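PDB 6XQK: cAMP-dependent protein kinase regulatory subunit from Saccharomyces cerevisiae, which probably binds cAMP and holds the kinase catalytic subunit in check, and pairs with other copies of itself through its N-terminal docking and dimerization domain. Local coordinates for residues Q15-E20 with A34-K39. Residues are numbered along the deposited sequence; the frame is centred on the assembly and turned at random.
Sequences QLFQNE and ANYFNK
Phe-17 packs against two consecutive aromatics of helix 29-49, Phe-37 over one face of its ring and Tyr-36 obliquely at the CD1 side. Phe-37 CE2 sits over the centre of the Phe-17 ring, 3.5 Å above its plane, and the neighbouring atom of the same ring, CZ, lies 3.6 Å from Phe-17 CG. The two side chains cross at about a right angle, with ring planes 46° apart. Tyr-36 brings its CD2 to 3.6 Å from Phe-17 CD1, the planes at 40°. Its CG is anti to the backbone N, which directs that atom toward helix 8-24. At the far end of the side chain, Tyr-36 OH lies 3.5 Å from Leu-16 CB and is also near the backbone at Phe-17 N. Helices 8-24 and 29-49 form the hairpin of the RIIa-type docking and dimerization domain, and the segments 15-20 and 34-39 run roughly antiparallel at 141°, their axes 11.4 Å apart; the three rings form an aromatic cluster where the two segments meet. Glu-20 crosses Tyr-36 at about a right angle and touches it through aliphatic carbon, CG to Tyr-36 CE1 at 3.6 Å; its carboxylate plane is turned almost parallel to the ring. An alanine in place of Phe-17 would probably open a gap against Phe-37 and leave Tyr-36 freer to turn. The Phe-17 ring also meets Phe-17 of the second subunit, the two planes steeply inclined, and packs on Leu-14 of that chain, which carries this aromatic cluster into the subunit interface. Phe-37 packs on Ser-33 of the same neighbouring subunit.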
# COMPACT_ATOMS: atom_id res chain seq x y z
N GLN A 15 -9.69 16.85 1.31
CA GLN A 15 -9.59 17.98 0.38
C GLN A 15 -8.26 17.94 -0.39
O GLN A 15 -8.22 18.23 -1.57
CB GLN A 15 -9.78 19.31 1.12
CG GLN A 15 -10.14 20.50 0.23
CD GLN A 15 -11.40 20.31 -0.64
OE1 GLN A 15 -12.53 20.19 -0.14
NE2 GLN A 15 -11.23 20.30 -1.97
N LEU A 16 -7.17 17.55 0.28
CA LEU A 16 -5.87 17.42 -0.36
C LEU A 16 -5.90 16.30 -1.42
O LEU A 16 -5.31 16.44 -2.51
CB LEU A 16 -4.81 17.08 0.69
CG LEU A 16 -4.18 18.21 1.50
CD1 LEU A 16 -3.02 17.67 2.31
CD2 LEU A 16 -3.68 19.33 0.59
N PHE A 17 -6.56 15.19 -1.09
CA PHE A 17 -6.70 14.05 -2.00
C PHE A 17 -7.56 14.43 -3.20
O PHE A 17 -7.14 14.22 -4.33
CB PHE A 17 -7.27 12.85 -1.26
CG PHE A 17 -7.65 11.70 -2.16
CD1 PHE A 17 -6.69 11.04 -2.91
CD2 PHE A 17 -8.95 11.23 -2.20
CE1 PHE A 17 -7.03 9.96 -3.70
CE2 PHE A 17 -9.29 10.15 -2.99
CZ PHE A 17 -8.33 9.53 -3.75
N GLN A 18 -8.73 15.04 -2.98
CA GLN A 18 -9.61 15.47 -4.06
C GLN A 18 -8.91 16.46 -4.99
O GLN A 18 -9.14 16.42 -6.20
CB GLN A 18 -10.89 16.09 -3.49
CG GLN A 18 -11.85 15.07 -2.94
CD GLN A 18 -13.02 15.71 -2.22
OE1 GLN A 18 -13.57 15.15 -1.28
NE2 GLN A 18 -13.46 16.90 -2.65
N ASN A 19 -8.05 17.33 -4.44
CA ASN A 19 -7.29 18.30 -5.22
C ASN A 19 -6.28 17.58 -6.11
O ASN A 19 -6.08 17.98 -7.26
CB ASN A 19 -6.57 19.27 -4.29
CG ASN A 19 -7.48 20.30 -3.67
OD1 ASN A 19 -8.69 20.37 -3.98
ND2 ASN A 19 -6.91 21.11 -2.76
N GLU A 20 -5.64 16.52 -5.59
CA GLU A 20 -4.67 15.72 -6.33
C GLU A 20 -5.33 14.95 -7.49
O GLU A 20 -4.76 14.88 -8.57
CB GLU A 20 -3.96 14.73 -5.38
CG GLU A 20 -2.81 15.37 -4.64
CD GLU A 20 -1.73 15.88 -5.57
OE1 GLU A 20 -1.31 15.11 -6.47
OE2 GLU A 20 -1.32 17.05 -5.42
N ALA A 34 -4.07 4.61 -4.21
CA ALA A 34 -3.30 3.77 -3.30
C ALA A 34 -1.87 4.34 -3.16
O ALA A 34 -1.40 4.50 -2.04
CB ALA A 34 -3.24 2.33 -3.82
N ASN A 35 -1.24 4.73 -4.29
CA ASN A 35 0.09 5.32 -4.23
C ASN A 35 0.12 6.61 -3.41
O ASN A 35 1.06 6.83 -2.65
CB ASN A 35 0.63 5.58 -5.63
CG ASN A 35 0.98 4.33 -6.41
OD1 ASN A 35 0.89 3.20 -5.92
ND2 ASN A 35 1.38 4.51 -7.65
N TYR A 36 -0.93 7.44 -3.56
CA TYR A 36 -1.05 8.70 -2.83
C TYR A 36 -1.12 8.48 -1.28
O TYR A 36 -0.38 9.12 -0.51
CB TYR A 36 -2.28 9.50 -3.33
CG TYR A 36 -2.53 10.76 -2.53
CD1 TYR A 36 -1.86 11.95 -2.82
CD2 TYR A 36 -3.38 10.76 -1.43
CE1 TYR A 36 -2.01 13.08 -2.03
CE2 TYR A 36 -3.58 11.90 -0.66
CZ TYR A 36 -2.89 13.06 -0.96
OH TYR A 36 -3.07 14.18 -0.18
N PHE A 37 -2.02 7.60 -0.84
CA PHE A 37 -2.22 7.33 0.58
C PHE A 37 -1.06 6.59 1.21
O PHE A 37 -0.69 6.89 2.36
CB PHE A 37 -3.55 6.64 0.82
CG PHE A 37 -4.67 7.65 0.72
CD1 PHE A 37 -4.74 8.72 1.61
CD2 PHE A 37 -5.61 7.58 -0.28
CE1 PHE A 37 -5.76 9.67 1.51
CE2 PHE A 37 -6.62 8.53 -0.38
CZ PHE A 37 -6.68 9.57 0.51
N ASN A 38 -0.42 5.70 0.45
CA ASN A 38 0.77 5.01 0.92
C ASN A 38 1.92 6.00 1.08
O ASN A 38 2.74 5.83 1.99
CB ASN A 38 1.15 3.90 -0.03
CG ASN A 38 0.25 2.68 0.07
OD1 ASN A 38 -0.25 2.32 1.13
ND2 ASN A 38 0.02 2.02 -1.05
N LYS A 39 1.99 7.06 0.22
CA LYS A 39 3.01 8.09 0.32
C LYS A 39 2.70 9.04 1.48
O LYS A 39 3.63 9.45 2.16
CB LYS A 39 3.16 8.87 -0.98
CG LYS A 39 4.38 9.79 -0.97
CD LYS A 39 4.51 10.60 -2.26
CE LYS A 39 5.68 11.53 -2.19
NZ LYS A 39 6.89 10.76 -1.86